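Local coordinates for protein putative glycosyl hydrolase (Parabacteroides distasonis, PDB 4QHZ) that is a putative glycosyl hydrolase of the 3-keto-disaccharide hydrolase family that binds magnesium and probably acts on sugar substrates, at residues V197-N200 and H201-I204. Residues are numbered along the deposited sequence; the frame is centred on the assembly and turned at random.
Sequences VLQN and HTTI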
loop_
_atom_site.group_PDB
_atom_site.type_symbol
_atom_site.label_atom_id
_atom_site.label_comp_id
_atom_site.label_asym_id
_atom_site.label_seq_id
_atom_site.Cartn_x
_atom_site.Cartn_y
_atom_site.Cartn_z
ATOM N N VAL C 197 -16.082 6.830 10.288
ATOM C CA VAL C 197 -15.315 5.857 9.507
ATOM C C VAL C 197 -15.379 4.481 10.170
ATOM O O VAL C 197 -14.974 4.319 11.323
ATOM C CB VAL C 197 -13.836 6.233 9.346
ATOM C CG1 VAL C 197 -13.109 5.184 8.512
ATOM C CG2 VAL C 197 -13.684 7.580 8.673
ATOM N N LEU C 198 -15.858 3.499 9.413
ATOM C CA LEU C 198 -15.992 2.122 9.889
ATOM C C LEU C 198 -14.954 1.193 9.254
ATOM O O LEU C 198 -14.515 0.229 9.882
ATOM C CB LEU C 198 -17.410 1.617 9.612
ATOM C CG LEU C 198 -18.400 1.654 10.785
ATOM C CD1 LEU C 198 -18.451 2.997 11.496
ATOM C CD2 LEU C 198 -19.791 1.258 10.296
ATOM N N GLN C 199 -14.608 1.460 7.997
ATOM C CA GLN C 199 -13.526 0.768 7.313
ATOM C C GLN C 199 -12.606 1.832 6.746
ATOM O O GLN C 199 -13.029 2.647 5.922
ATOM C CB GLN C 199 -14.045 -0.132 6.195
ATOM C CG GLN C 199 -14.997 -1.223 6.660
ATOM C CD GLN C 199 -14.327 -2.314 7.475
ATOM O OE1 GLN C 199 -13.107 -2.480 7.444
ATOM N NE2 GLN C 199 -15.137 -3.083 8.191
ATOM N N ASN C 200 -11.353 1.817 7.189
ATOM C CA ASN C 200 -10.367 2.792 6.746
ATOM C C ASN C 200 -9.375 2.180 5.750
ATOM O O ASN C 200 -8.352 1.638 6.143
ATOM C CB ASN C 200 -9.633 3.363 7.959
ATOM C CG ASN C 200 -8.694 4.494 7.592
ATOM O OD1 ASN C 200 -8.531 4.826 6.420
ATOM N ND2 ASN C 200 -8.066 5.088 8.602
ATOM N N HIS C 201 -9.685 2.297 4.464
ATOM C CA HIS C 201 -8.866 1.716 3.407
ATOM C C HIS C 201 -8.540 0.254 3.723
ATOM O O HIS C 201 -7.374 -0.147 3.765
ATOM C CB HIS C 201 -7.588 2.528 3.189
ATOM C CG HIS C 201 -6.906 2.234 1.890
ATOM N ND1 HIS C 201 -7.381 2.696 0.682
ATOM C CD2 HIS C 201 -5.775 1.543 1.610
ATOM C CE1 HIS C 201 -6.589 2.278 -0.290
ATOM N NE2 HIS C 201 -5.603 1.581 0.247
ATOM N N THR C 202 -9.596 -0.531 3.915
ATOM C CA THR C 202 -9.489 -1.932 4.293
ATOM C C THR C 202 -9.242 -2.793 3.072
ATOM O O THR C 202 -9.893 -2.631 2.048
ATOM C CB THR C 202 -10.779 -2.392 4.991
ATOM O OG1 THR C 202 -10.963 -1.615 6.181
ATOM C CG2 THR C 202 -10.719 -3.854 5.362
ATOM N N THR C 203 -8.286 -3.704 3.182
ATOM C CA THR C 203 -8.010 -4.649 2.112
ATOM C C THR C 203 -9.006 -5.799 2.179
ATOM O O THR C 203 -9.220 -6.381 3.241
ATOM C CB THR C 203 -6.571 -5.191 2.204
ATOM O OG1 THR C 203 -5.647 -4.110 2.031
ATOM C CG2 THR C 203 -6.311 -6.239 1.133
ATOM N N ILE C 204 -9.616 -6.107 1.040
ATOM C CA ILE C 204 -10.552 -7.211 0.939
ATOM C C ILE C 204 -9.767 -8.455 0.535
ATOM O O ILE C 204 -8.960 -8.410 -0.395
ATOM C CB ILE C 204 -11.682 -6.885 -0.052
ATOM C CG1 ILE C 204 -12.512 -5.720 0.486
ATOM C CG2 ILE C 204 -12.568 -8.099 -0.287
ATOM C CD1 ILE C 204 -13.572 -5.189 -0.458
HETATM O O HOH W 1 -10.366 -0.077 8.989
#
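Gln199 and Thr202 meet because both side chains set out beside their own backbone nitrogens: CG of Gln199 lies anti to its carbonyl carbon (chi1 -60°), and OG1 of Thr202 takes the equivalent position. A second bend in the glutamine, at chi2, then brings its amide oxygen back to the threonine hydroxyl. The pair spans a kink in strand 196-203, which forms an antiparallel hairpin with strand 185-193 and carries a classic beta bulge where Leu198 and Gln199 both face Val191. Just past the bulge both backbone torsions of His201 are positive, in the left-handed helical region, evidence of the corner the chain turns there before it runs on toward Thr203.

Across this corner OG1 of Thr202 donates to OE1 of Gln199 at 2.6 Å. The hydroxyl lies in the carbonyl plane and on a lone pair, with a C=O...O angle of 141°. OG1 also rests 3.4 Å from CB of Gln199, and CG2 of Thr202 comes to 3.5 Å from OE1, so the amide oxygen has the methyl beside it as well as the hydroxyl. The other end of the amide is fixed too: NE2 of the buried Gln199 donates to the carbonyl oxygens of Gly146 and Ser152, which leaves the group little freedom to flip.

The side chains of the neighbouring Asn200 and His201 cross at about a right angle, with amide and ring planes 82° apart. The backbone nitrogen of His201 is hydrogen-bonded to OG1 of Thr190 on the partner strand, while its ring stacks on His201 of the second subunit, placing the corner at a subunit interface. A water bridges the turn, accepting from N of Asn200 at 2.8 Å and donating to OG1 of Thr202 at a longer 3.3 Å.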